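Local coordinates for protein endoglucanase E-5 (Thermobifida fusca, PDB 2CKS) that hydrolyses internal beta-1,4-glucosidic linkages in cellulose, lichenin and cereal beta-glucans through its glycoside hydrolase family 5 catalytic domain, at residues P105-H109 with A137-V143; W145-K149 with E188-V194. All coordinates share one frame; numbering follows the deposited sequence.

Interaction 1. Residues P105-H109 with A137-V143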
ATOM      1  N   PRO A 105     -10.836  -8.434 -12.633  1.00  8.85           N
ATOM      2  CA  PRO A 105     -11.921  -7.441 -12.611  1.00  8.91           C
ATOM      3  C   PRO A 105     -11.801  -6.332 -11.558  1.00  8.68           C
ATOM      4  O   PRO A 105     -11.263  -6.540 -10.464  1.00  8.60           O
ATOM      5  CB  PRO A 105     -13.159  -8.295 -12.307  1.00  9.04           C
ATOM      6  CG  PRO A 105     -12.791  -9.652 -12.734  1.00  9.33           C
ATOM      7  CD  PRO A 105     -11.330  -9.799 -12.416  1.00  8.85           C
ATOM      8  N   GLY A 106     -12.353  -5.173 -11.901  1.00  8.10           N
ATOM      9  CA  GLY A 106     -12.241  -3.971 -11.097  1.00  8.10           C
ATOM     10  C   GLY A 106     -13.302  -3.782 -10.028  1.00  7.52           C
ATOM     11  O   GLY A 106     -13.148  -2.916  -9.168  1.00  7.92           O
ATOM     12  N   ASP A 107     -14.373  -4.569 -10.075  1.00  7.41           N
ATOM     13  CA  ASP A 107     -15.398  -4.500  -9.042  1.00  7.42           C
ATOM     14  C   ASP A 107     -14.928  -5.343  -7.872  1.00  7.07           C
ATOM     15  O   ASP A 107     -14.796  -6.561  -8.016  1.00  6.80           O
ATOM     16  CB  ASP A 107     -16.724  -5.058  -9.565  1.00  7.76           C
ATOM     17  CG  ASP A 107     -17.847  -4.972  -8.538  1.00 10.25           C
ATOM     18  OD1 ASP A 107     -17.583  -4.668  -7.350  1.00 11.60           O
ATOM     19  OD2 ASP A 107     -19.037  -5.212  -8.840  1.00 13.73           O
ATOM     20  N   PRO A 108     -14.681  -4.740  -6.706  1.00  6.89           N
ATOM     21  CA  PRO A 108     -14.188  -5.531  -5.568  1.00  7.01           C
ATOM     22  C   PRO A 108     -15.132  -6.667  -5.183  1.00  6.36           C
ATOM     23  O   PRO A 108     -14.689  -7.682  -4.677  1.00  6.24           O
ATOM     24  CB  PRO A 108     -14.076  -4.512  -4.425  1.00  7.26           C
ATOM     25  CG  PRO A 108     -14.120  -3.187  -5.047  1.00  8.78           C
ATOM     26  CD  PRO A 108     -14.837  -3.315  -6.366  1.00  6.87           C
ATOM     27  N   HIS A 109     -16.427  -6.511  -5.437  1.00  6.34           N
ATOM     28  CA  HIS A 109     -17.362  -7.568  -5.080  1.00  6.53           C
ATOM     29  C   HIS A 109     -17.092  -8.896  -5.813  1.00  6.27           C
ATOM     30  O   HIS A 109     -17.432  -9.966  -5.306  1.00  6.78           O
ATOM     31  CB  HIS A 109     -18.813  -7.130  -5.312  1.00  6.56           C
ATOM     32  CG  HIS A 109     -19.790  -7.826  -4.416  1.00  7.14           C
ATOM     33  ND1 HIS A 109     -20.080  -9.170  -4.537  1.00  8.81           N
ATOM     34  CD2 HIS A 109     -20.544  -7.367  -3.391  1.00  9.09           C
ATOM     35  CE1 HIS A 109     -20.964  -9.508  -3.618  1.00  9.26           C
ATOM     36  NE2 HIS A 109     -21.263  -8.434  -2.909  1.00  8.72           N
ATOM     37  N   ALA A 137      -9.074  -3.609  -0.842  1.00  6.29           N
ATOM     38  CA  ALA A 137      -9.349  -3.544  -2.278  1.00  6.90           C
ATOM     39  C   ALA A 137      -8.426  -2.537  -2.964  1.00  7.14           C
ATOM     40  O   ALA A 137      -8.764  -1.364  -3.095  1.00  8.15           O
ATOM     41  CB  ALA A 137     -10.813  -3.166  -2.517  1.00  7.20           C
ATOM     42  N   ASN A 138      -7.263  -3.015  -3.389  1.00  7.10           N
ATOM     43  CA  ASN A 138      -6.221  -2.193  -4.025  1.00  6.59           C
ATOM     44  C   ASN A 138      -6.725  -1.065  -4.940  1.00  6.63           C
ATOM     45  O   ASN A 138      -6.582   0.121  -4.604  1.00  6.61           O
ATOM     46  CB  ASN A 138      -5.274  -3.126  -4.793  1.00  7.08           C
ATOM     47  CG  ASN A 138      -4.385  -2.404  -5.780  1.00  7.05           C
ATOM     48  OD1 ASN A 138      -3.691  -1.454  -5.426  1.00  7.76           O
ATOM     49  ND2 ASN A 138      -4.420  -2.841  -7.045  1.00  7.14           N
ATOM     50  N   GLU A 139      -7.299  -1.432  -6.088  0.70  6.22           N
ATOM     51  CA  GLU A 139      -7.679  -0.463  -7.124  0.70  5.89           C
ATOM     52  C   GLU A 139      -9.055  -0.750  -7.731  0.70  5.63           C
ATOM     53  O   GLU A 139      -9.159  -1.260  -8.842  0.70  3.40           O
ATOM     54  CB  GLU A 139      -6.600  -0.386  -8.216  0.70  6.51           C
ATOM     55  CG  GLU A 139      -5.390   0.438  -7.796  0.70  8.10           C
ATOM     56  CD  GLU A 139      -4.465   0.815  -8.942  0.70 10.71           C
ATOM     57  OE1 GLU A 139      -4.652   0.290 -10.067  0.70 13.02           O
ATOM     58  OE2 GLU A 139      -3.538   1.645  -8.717  0.70 12.55           O
ATOM     59  N   PRO A 140     -10.116  -0.379  -7.013  1.00  5.59           N
ATOM     60  CA  PRO A 140     -11.468  -0.458  -7.584  1.00  6.04           C
ATOM     61  C   PRO A 140     -11.524   0.356  -8.862  1.00  6.48           C
ATOM     62  O   PRO A 140     -10.935   1.427  -8.924  1.00  7.22           O
ATOM     63  CB  PRO A 140     -12.358   0.189  -6.508  1.00  6.16           C
ATOM     64  CG  PRO A 140     -11.576   0.070  -5.223  1.00  5.75           C
ATOM     65  CD  PRO A 140     -10.136   0.180  -5.649  1.00  5.83           C
ATOM     66  N   ASN A 141     -12.180  -0.156  -9.890  1.00  6.89           N
ATOM     67  CA  ASN A 141     -12.396   0.618 -11.097  1.00  7.35           C
ATOM     68  C   ASN A 141     -13.664   0.167 -11.809  1.00  8.29           C
ATOM     69  O   ASN A 141     -14.064  -0.995 -11.718  1.00  8.27           O
ATOM     70  CB  ASN A 141     -11.158   0.563 -12.018  1.00  7.36           C
ATOM     71  CG  ASN A 141     -10.778  -0.845 -12.427  1.00  6.90           C
ATOM     72  OD1 ASN A 141     -11.175  -1.312 -13.499  1.00  9.32           O
ATOM     73  ND2 ASN A 141      -9.977  -1.527 -11.593  1.00  6.54           N
ATOM     74  N   GLY A 142     -14.301   1.122 -12.477  1.00  8.88           N
ATOM     75  CA  GLY A 142     -15.543   0.882 -13.190  1.00  9.67           C
ATOM     76  C   GLY A 142     -16.758   0.792 -12.286  1.00 10.05           C
ATOM     77  O   GLY A 142     -17.830   0.390 -12.738  1.00 11.21           O
ATOM     78  N   VAL A 143     -16.596   1.174 -11.017  1.00  9.78           N
ATOM     79  CA  VAL A 143     -17.662   1.083 -10.020  1.00  9.30           C
ATOM     80  C   VAL A 143     -17.883   2.415  -9.299  1.00  9.08           C
ATOM     81  O   VAL A 143     -16.978   3.251  -9.174  1.00  8.67           O
ATOM     82  CB  VAL A 143     -17.401  -0.049  -8.979  1.00  9.72           C
ATOM     83  CG1 VAL A 143     -17.450  -1.421  -9.641  1.00 10.61           C
ATOM     84  CG2 VAL A 143     -16.077   0.163  -8.246  1.00  9.99           C
TER
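CG2 of Val143 points at the Pro108 ring and ends 4.1 Å from its CD, while the same ring crosses Pro140 at about a right angle, with its CG 4.1 Å from Pro140 CB. Farther round the ring, CB of Pro108 rests 4.0 Å from CB of Ala137, so one pyrrolidine ring is met by three apolar side chains of 137-143. The second methyl of Val143, CG1, beside the backbone N (chi1 -66°) and anti to the carbonyl carbon, lies across the Asp107 side chain, 3.7 Å from its CB. That carboxylate turns back on its own chain, where OD1 accepts from His109 N and closes an Asx turn. Beside this apolar cluster a nearly straight bond ties Asn141 N to Gly106 O, 3.0 Å long, with the donor above the carbonyl plane. Gly106 CA lies 3.4 Å from Asn141 ND2, which also bonds to Glu139 O and to the carbonyl of Leu103. Loop 137-143 holds Glu139, the probable proton donor, whose CB points away from 105-109 and whose carboxylate hydrogen-bonds to His204. The contact thus joins two beta-to-alpha loops of the TIM barrel, those following strands 95-101 and 132-135, against helix 145-162, where Tyr151 touches both Pro108 and Ala137 and Ile148 packs on Pro140.

Interaction 2. Residues W145-K149 with E188-V194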
ATOM      1  N   TRP A 145     -18.720   4.978  -6.120  1.00  7.23           N
ATOM      2  CA  TRP A 145     -18.289   5.086  -4.733  1.00  7.34           C
ATOM      3  C   TRP A 145     -19.243   4.352  -3.789  1.00  7.62           C
ATOM      4  O   TRP A 145     -18.803   3.651  -2.881  1.00  7.73           O
ATOM      5  CB  TRP A 145     -18.101   6.542  -4.288  1.00  7.19           C
ATOM      6  CG  TRP A 145     -17.854   6.589  -2.814  1.00  5.75           C
ATOM      7  CD1 TRP A 145     -18.658   7.124  -1.872  1.00  5.44           C
ATOM      8  CD2 TRP A 145     -16.760   5.982  -2.109  1.00  5.36           C
ATOM      9  NE1 TRP A 145     -18.136   6.910  -0.619  1.00  5.46           N
ATOM     10  CE2 TRP A 145     -16.968   6.207  -0.740  1.00  5.12           C
ATOM     11  CE3 TRP A 145     -15.623   5.263  -2.501  1.00  6.15           C
ATOM     12  CZ2 TRP A 145     -16.086   5.753   0.238  1.00  5.43           C
ATOM     13  CZ3 TRP A 145     -14.754   4.808  -1.532  1.00  6.37           C
ATOM     14  CH2 TRP A 145     -14.989   5.052  -0.180  1.00  6.48           C
ATOM     15  N   ALA A 146     -20.553   4.478  -4.002  1.00  7.77           N
ATOM     16  CA  ALA A 146     -21.507   3.765  -3.143  1.00  7.74           C
ATOM     17  C   ALA A 146     -21.284   2.251  -3.117  1.00  7.64           C
ATOM     18  O   ALA A 146     -21.468   1.619  -2.082  1.00  8.12           O
ATOM     19  CB  ALA A 146     -22.943   4.088  -3.528  1.00  8.36           C
ATOM     20  N   SER A 147     -20.888   1.666  -4.243  0.50  7.58           N
ATOM     21  CA  SER A 147     -20.665   0.227  -4.289  0.50  7.80           C
ATOM     22  C   SER A 147     -19.366  -0.149  -3.579  0.50  7.43           C
ATOM     23  O   SER A 147     -19.285  -1.216  -2.984  0.50  7.56           O
ATOM     24  CB  SER A 147     -20.670  -0.290  -5.726  0.50  7.88           C
ATOM     25  OG  SER A 147     -19.459   0.007  -6.380  0.50  9.10           O
ATOM     26  N   ILE A 148     -18.360   0.724  -3.633  1.00  7.11           N
ATOM     27  CA  ILE A 148     -17.115   0.475  -2.893  1.00  6.68           C
ATOM     28  C   ILE A 148     -17.392   0.557  -1.406  1.00  6.49           C
ATOM     29  O   ILE A 148     -16.939  -0.281  -0.648  1.00  6.27           O
ATOM     30  CB  ILE A 148     -15.995   1.449  -3.299  1.00  6.81           C
ATOM     31  CG1 ILE A 148     -15.641   1.262  -4.772  1.00  7.02           C
ATOM     32  CG2 ILE A 148     -14.755   1.210  -2.424  1.00  7.73           C
ATOM     33  CD1 ILE A 148     -14.825   2.397  -5.334  1.00  7.30           C
ATOM     34  N   LYS A 149     -18.185   1.544  -1.009  1.00  6.61           N
ATOM     35  CA  LYS A 149     -18.578   1.704   0.383  1.00  7.05           C
ATOM     36  C   LYS A 149     -19.327   0.461   0.892  1.00  7.04           C
ATOM     37  O   LYS A 149     -19.057  -0.028   1.971  1.00  7.24           O
ATOM     38  CB  LYS A 149     -19.446   2.971   0.532  1.00  7.29           C
ATOM     39  CG  LYS A 149     -20.040   3.165   1.922  1.00 10.03           C
ATOM     40  CD  LYS A 149     -20.967   4.368   1.979  1.00 12.27           C
ATOM     41  CE  LYS A 149     -22.158   4.140   2.899  1.00 14.79           C
ATOM     42  NZ  LYS A 149     -21.749   4.289   4.316  1.00 17.51           N
ATOM     43  N   GLU A 188     -16.815  13.294  -2.750  1.00  9.93           N
ATOM     44  CA  GLU A 188     -17.782  12.207  -2.831  1.00 10.19           C
ATOM     45  C   GLU A 188     -17.671  11.263  -1.635  1.00  9.58           C
ATOM     46  O   GLU A 188     -18.673  10.814  -1.090  1.00  9.47           O
ATOM     47  CB  GLU A 188     -17.544  11.440  -4.121  1.00 10.99           C
ATOM     48  CG  GLU A 188     -18.483  10.293  -4.370  1.00 12.37           C
ATOM     49  CD  GLU A 188     -18.441   9.836  -5.809  1.00 13.82           C
ATOM     50  OE1 GLU A 188     -17.329   9.792  -6.402  1.00 13.05           O
ATOM     51  OE2 GLU A 188     -19.526   9.525  -6.340  1.00 14.79           O
ATOM     52  N   ILE A 189     -16.437  10.973  -1.230  1.00  9.18           N
ATOM     53  CA  ILE A 189     -16.186  10.116  -0.070  1.00  8.92           C
ATOM     54  C   ILE A 189     -16.629  10.796   1.220  1.00  8.71           C
ATOM     55  O   ILE A 189     -17.283  10.189   2.066  1.00  8.77           O
ATOM     56  CB  ILE A 189     -14.677   9.753   0.009  1.00  8.80           C
ATOM     57  CG1 ILE A 189     -14.262   8.934  -1.215  1.00  8.44           C
ATOM     58  CG2 ILE A 189     -14.353   9.010   1.318  1.00  9.08           C
ATOM     59  CD1 ILE A 189     -12.746   8.943  -1.480  1.00  8.65           C
ATOM     60  N   ALA A 190     -16.268  12.064   1.380  1.00  8.81           N
ATOM     61  CA  ALA A 190     -16.581  12.794   2.605  1.00  9.26           C
ATOM     62  C   ALA A 190     -18.079  12.914   2.826  1.00  9.55           C
ATOM     63  O   ALA A 190     -18.528  12.872   3.978  1.00 10.15           O
ATOM     64  CB  ALA A 190     -15.943  14.157   2.580  1.00  9.48           C
ATOM     65  N   ALA A 191     -18.838  12.997   1.731  1.00  9.49           N
ATOM     66  CA  ALA A 191     -20.300  13.106   1.787  1.00  9.66           C
ATOM     67  C   ALA A 191     -20.988  11.784   2.112  1.00  9.60           C
ATOM     68  O   ALA A 191     -22.135  11.779   2.549  1.00 10.71           O
ATOM     69  CB  ALA A 191     -20.847  13.651   0.468  1.00  9.80           C
ATOM     70  N   ASN A 192     -20.302  10.666   1.869  1.00  9.02           N
ATOM     71  CA  ASN A 192     -20.851   9.334   2.099  1.00  8.32           C
ATOM     72  C   ASN A 192     -19.740   8.389   2.577  1.00  7.85           C
ATOM     73  O   ASN A 192     -19.363   7.461   1.878  1.00  7.60           O
ATOM     74  CB  ASN A 192     -21.482   8.816   0.796  1.00  8.38           C
ATOM     75  CG  ASN A 192     -22.291   7.552   0.988  1.00  8.23           C
ATOM     76  OD1 ASN A 192     -22.673   7.205   2.106  1.00 10.20           O
ATOM     77  ND2 ASN A 192     -22.570   6.859  -0.119  1.00  9.01           N
ATOM     78  N   PRO A 193     -19.196   8.633   3.763  1.00  7.95           N
ATOM     79  CA  PRO A 193     -18.011   7.896   4.206  1.00  8.32           C
ATOM     80  C   PRO A 193     -18.339   6.466   4.623  1.00  8.94           C
ATOM     81  O   PRO A 193     -19.493   6.153   4.941  1.00  8.73           O
ATOM     82  CB  PRO A 193     -17.515   8.722   5.391  1.00  8.50           C
ATOM     83  CG  PRO A 193     -18.734   9.347   5.936  1.00  8.70           C
ATOM     84  CD  PRO A 193     -19.636   9.624   4.765  1.00  8.02           C
ATOM     85  N   VAL A 194     -17.331   5.604   4.597  1.00  9.34           N
ATOM     86  CA  VAL A 194     -17.473   4.264   5.153  1.00 10.39           C
ATOM     87  C   VAL A 194     -17.861   4.424   6.633  1.00 11.55           C
ATOM     88  O   VAL A 194     -17.252   5.219   7.345  1.00 12.13           O
ATOM     89  CB  VAL A 194     -16.169   3.461   4.989  1.00 10.10           C
ATOM     90  CG1 VAL A 194     -16.232   2.146   5.764  1.00 10.20           C
ATOM     91  CG2 VAL A 194     -15.899   3.203   3.521  1.00 10.18           C
TER
HETATM   92  O   HOH W   1     -19.802   7.273  -7.519  1.00 12.31           O
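The first turn of helix 145-162, an outer helix of the TIM barrel, packs here against the end of the short helix 187-191 and the chain leading from it toward strand 199-206. Trp145 makes the largest contribution. With CG anti to the backbone N (chi1 172°), the indole extends toward the opposing segment and is sandwiched: Ile189 CG1 sits over one face, 3.8 Å from the centroid of the six-membered ring and close to its normal, in a CH-pi contact, and CB of Lys149 lies toward the rim of the opposite face. At the ring edge Trp145 NE1 gives a nearly straight hydrogen bond of 2.8 Å to Asn192 O, which lies near the indole plane. Lys149 passes across the Asn192 side chain, roughly perpendicular to it, its CE 3.2 Å from OD1, and its last two torsions (chi3 144°, chi4 78°) curl the chain so that NZ comes within 3.0 Å of Pro193 O. Glu188 runs alongside Trp145, the two side chains pointing opposite ways; Glu188 CD lies 3.6 Å from Trp145 CB, and a water bridges Glu188 OE2 to Trp145 N. OE1 of Glu188 turns instead to Arg173 and Ser184. The successive carbonyls of Asn192 and Pro193 each accept from a side-chain donor of 145-149, which ties 192-193 to the helix and probably steadies its path, while the ammonium of Lys149 is shared with Glu153, whose negative charge would be expected to help balance it.

In the fold
Interactions 1 and 2 follow one another along the chain, their centres 14 Å apart, and join at the start of helix 145-162. Ile148, in the helical turn of interaction 2, packs on the loop of interaction 1: its CD1 is 3.5 Å from Pro140 CB and its CG1 3.7 Å from Val143 CG2. Interaction 1 contains Glu139, the probable proton donor, whose side chain is about 4 Å from that of Glu231, the probable nucleophile, and about 3 Å from a zinc ion held by both glutamates; Glu139 OE2 is also hydrogen-bonded to His204 ND1. Interaction 2 is farther out, with the side chains of Trp145 and Glu139 about 12 Å apart, on the flank of the barrel.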